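Local coordinates for DUF2235 domain-containing protein (Pseudomonas aeruginosa, PDB 4O5P) that probably hydrolyses membrane phospholipids as a type VI secretion effector, using an alpha/beta-hydrolase catalytic domain, at residues Ile67-Asp72 and Arg244-Trp249. Residues are numbered along the deposited sequence; the frame is centred on the assembly and turned at random.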
ATOM      1  N   ILE A  67      10.122  -5.896  19.151  1.00 18.41           N
ATOM      2  CA  ILE A  67       9.855  -6.522  17.860  1.00 16.79           C
ATOM      3  C   ILE A  67       9.599  -5.489  16.774  1.00 17.78           C
ATOM      4  O   ILE A  67       8.674  -4.690  16.878  1.00 16.16           O
ATOM      5  CB  ILE A  67       8.616  -7.419  17.918  1.00 16.07           C
ATOM      6  CG1 ILE A  67       8.765  -8.505  18.991  1.00 20.06           C
ATOM      7  CG2 ILE A  67       8.334  -8.034  16.551  1.00 21.27           C
ATOM      8  CD1 ILE A  67       7.441  -9.151  19.383  1.00 21.58           C
ATOM      9  N   THR A  68      10.413  -5.522  15.725  1.00 18.78           N
ATOM     10  CA  THR A  68      10.149  -4.727  14.525  1.00 14.98           C
ATOM     11  C   THR A  68       9.503  -5.600  13.440  1.00 17.98           C
ATOM     12  O   THR A  68       9.994  -6.702  13.151  1.00 19.43           O
ATOM     13  CB  THR A  68      11.444  -4.117  13.976  1.00 17.04           C
ATOM     14  OG1 THR A  68      12.085  -3.331  14.994  1.00 17.76           O
ATOM     15  CG2 THR A  68      11.152  -3.235  12.771  1.00 15.05           C
ATOM     16  N   LEU A  69       8.420  -5.099  12.836  1.00 17.65           N
ATOM     17  CA  LEU A  69       7.710  -5.752  11.735  1.00 15.02           C
ATOM     18  C   LEU A  69       7.557  -4.771  10.558  1.00 15.75           C
ATOM     19  O   LEU A  69       7.020  -3.688  10.726  1.00 19.14           O
ATOM     20  CB  LEU A  69       6.325  -6.193  12.218  1.00 16.03           C
ATOM     21  CG  LEU A  69       5.394  -6.964  11.290  1.00 21.76           C
ATOM     22  CD1 LEU A  69       6.126  -8.136  10.690  1.00 22.98           C
ATOM     23  CD2 LEU A  69       4.160  -7.470  12.046  1.00 20.63           C
ATOM     24  N   GLY A  70       8.044  -5.141   9.381  1.00 12.38           N
ATOM     25  CA  GLY A  70       7.943  -4.284   8.211  1.00 18.76           C
ATOM     26  C   GLY A  70       7.122  -4.949   7.123  1.00 17.88           C
ATOM     27  O   GLY A  70       7.462  -6.047   6.674  1.00 18.67           O
ATOM     28  N   PHE A  71       6.030  -4.294   6.718  1.00 16.70           N
ATOM     29  CA  PHE A  71       5.197  -4.742   5.612  1.00 15.67           C
ATOM     30  C   PHE A  71       5.507  -3.878   4.386  1.00 16.77           C
ATOM     31  O   PHE A  71       5.170  -2.667   4.343  1.00 14.12           O
ATOM     32  CB  PHE A  71       3.716  -4.571   5.945  1.00 16.15           C
ATOM     33  CG  PHE A  71       3.243  -5.358   7.141  1.00 14.48           C
ATOM     34  CD1 PHE A  71       2.827  -6.669   6.999  1.00 15.75           C
ATOM     35  CD2 PHE A  71       3.150  -4.760   8.391  1.00 16.73           C
ATOM     36  CE1 PHE A  71       2.361  -7.392   8.081  1.00 15.95           C
ATOM     37  CE2 PHE A  71       2.671  -5.469   9.482  1.00 17.78           C
ATOM     38  CZ  PHE A  71       2.276  -6.790   9.324  1.00 20.90           C
ATOM     39  N   ASP A  72       6.137  -4.503   3.391  1.00 18.80           N
ATOM     40  CA  ASP A  72       6.595  -3.787   2.202  1.00 16.81           C
ATOM     41  C   ASP A  72       5.437  -3.444   1.281  1.00 16.69           C
ATOM     42  O   ASP A  72       4.308  -3.934   1.461  1.00 17.63           O
ATOM     43  CB  ASP A  72       7.647  -4.588   1.434  1.00 13.82           C
ATOM     44  CG  ASP A  72       8.698  -3.695   0.800  1.00 18.30           C
ATOM     45  OD1 ASP A  72       8.417  -2.484   0.592  1.00 14.83           O
ATOM     46  OD2 ASP A  72       9.810  -4.198   0.503  1.00 18.71           O
ATOM     47  N   ARG A 244      -1.947  -1.071   9.333  1.00 15.41           N
ATOM     48  CA  ARG A 244      -3.072  -0.470  10.045  1.00 16.70           C
ATOM     49  C   ARG A 244      -4.110  -1.511  10.451  1.00 14.66           C
ATOM     50  O   ARG A 244      -4.588  -1.529  11.602  1.00 16.80           O
ATOM     51  CB  ARG A 244      -3.662   0.663   9.196  1.00 17.57           C
ATOM     52  CG  ARG A 244      -2.638   1.790   9.040  1.00 12.21           C
ATOM     53  CD  ARG A 244      -2.981   2.806   7.942  1.00 12.96           C
ATOM     54  NE  ARG A 244      -4.136   3.648   8.253  1.00 14.25           N
ATOM     55  CZ  ARG A 244      -4.406   4.778   7.609  1.00 14.18           C
ATOM     56  NH1 ARG A 244      -3.578   5.193   6.662  1.00 12.20           N
ATOM     57  NH2 ARG A 244      -5.484   5.496   7.909  1.00 15.45           N
ATOM     58  N   ALA A 245      -4.434  -2.405   9.519  1.00 14.41           N
ATOM     59  CA  ALA A 245      -5.316  -3.515   9.859  1.00 12.51           C
ATOM     60  C   ALA A 245      -4.687  -4.389  10.949  1.00 14.15           C
ATOM     61  O   ALA A 245      -5.360  -4.782  11.893  1.00 15.80           O
ATOM     62  CB  ALA A 245      -5.653  -4.337   8.610  1.00 13.58           C
ATOM     63  N   PHE A 246      -3.393  -4.676  10.826  1.00 15.25           N
ATOM     64  CA  PHE A 246      -2.632  -5.404  11.846  1.00 14.13           C
ATOM     65  C   PHE A 246      -2.800  -4.771  13.233  1.00 17.18           C
ATOM     66  O   PHE A 246      -3.138  -5.450  14.201  1.00 15.75           O
ATOM     67  CB  PHE A 246      -1.154  -5.441  11.437  1.00 15.78           C
ATOM     68  CG  PHE A 246      -0.209  -5.917  12.515  1.00 19.27           C
ATOM     69  CD1 PHE A 246       0.369  -5.009  13.410  1.00 17.90           C
ATOM     70  CD2 PHE A 246       0.143  -7.254  12.602  1.00 15.36           C
ATOM     71  CE1 PHE A 246       1.247  -5.439  14.382  1.00 19.38           C
ATOM     72  CE2 PHE A 246       1.029  -7.697  13.575  1.00 20.74           C
ATOM     73  CZ  PHE A 246       1.584  -6.786  14.474  1.00 20.54           C
ATOM     74  N   ALA A 247      -2.578  -3.468  13.326  1.00 14.95           N
ATOM     75  CA  ALA A 247      -2.725  -2.753  14.592  1.00 15.47           C
ATOM     76  C   ALA A 247      -4.123  -2.940  15.180  1.00 16.23           C
ATOM     77  O   ALA A 247      -4.258  -3.247  16.378  1.00 17.14           O
ATOM     78  CB  ALA A 247      -2.404  -1.272  14.415  1.00 14.06           C
ATOM     79  N   ASN A 248      -5.159  -2.769  14.353  1.00 16.48           N
ATOM     80  CA  ASN A 248      -6.529  -3.020  14.831  1.00 15.73           C
ATOM     81  C   ASN A 248      -6.851  -4.467  15.245  1.00 18.56           C
ATOM     82  O   ASN A 248      -7.450  -4.702  16.306  1.00 21.77           O
ATOM     83  CB  ASN A 248      -7.569  -2.514  13.822  1.00 16.19           C
ATOM     84  CG  ASN A 248      -7.756  -1.011  13.899  1.00 19.55           C
ATOM     85  OD1 ASN A 248      -7.950  -0.457  14.983  1.00 20.41           O
ATOM     86  ND2 ASN A 248      -7.649  -0.336  12.757  1.00 16.87           N
ATOM     87  N   TRP A 249      -6.491  -5.437  14.412  1.00 17.88           N
ATOM     88  CA  TRP A 249      -6.686  -6.849  14.766  1.00 19.92           C
ATOM     89  C   TRP A 249      -5.902  -7.243  16.032  1.00 18.51           C
ATOM     90  O   TRP A 249      -6.335  -8.087  16.832  1.00 20.37           O
ATOM     91  CB  TRP A 249      -6.309  -7.760  13.584  1.00 15.94           C
ATOM     92  CG  TRP A 249      -7.173  -7.545  12.365  1.00 18.73           C
ATOM     93  CD1 TRP A 249      -8.200  -6.637  12.225  1.00 17.43           C
ATOM     94  CD2 TRP A 249      -7.091  -8.247  11.112  1.00 19.31           C
ATOM     95  NE1 TRP A 249      -8.750  -6.742  10.967  1.00 19.69           N
ATOM     96  CE2 TRP A 249      -8.088  -7.714  10.263  1.00 16.83           C
ATOM     97  CE3 TRP A 249      -6.275  -9.275  10.627  1.00 19.00           C
ATOM     98  CZ2 TRP A 249      -8.291  -8.180   8.959  1.00 20.12           C
ATOM     99  CZ3 TRP A 249      -6.479  -9.739   9.327  1.00 18.70           C
ATOM    100  CH2 TRP A 249      -7.473  -9.182   8.507  1.00 19.05           C
TER
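Phe246 meets Leu69 and Phe71 from a helical turn closed by the 2.8 Å bond from Trp249 N to Ala245 O, with Asn248 N to Arg244 O (3.1 Å) beside it. Its CG stands anti to the backbone N (chi1 168°), which carries the ring off the helix toward strand 62-71. One face of this ring receives both strand residues. Leu69, coming from the opposite direction, sets its CD2 methyl over the CE2-CZ side of the ring, 3.5 Å from Phe246 CE2. Phe71 comes in at about a right angle and offers its CZ corner, 3.9 Å from Phe246 CD2. The two rings lie obliquely, planes at 58° and centroids 5.7 Å apart. Two residues apart along the strand, the two partners also touch each other, Leu69 CD2 lying 3.4 Å from Phe71 CZ. Ile233 of the neighbouring parallel strand 225-236 packs on Phe246 as well. That strand runs into helix 238-254 through a turn that fits the nucleophile elbow of alpha/beta hydrolases, with Ser237 as the likely nucleophile, and the Phe71 side chain touches this turn. Away from the strand, Asn248 ND2 hydrogen-bonds Thr305 O and Arg307 O, while Arg244, from the flank of the helix, hydrogen-bonds carbonyls including Met306 O. Between helix and sheet the contact is wholly apolar and buried, so what passes directly between helix and strand is hydrophobic and dispersion contact.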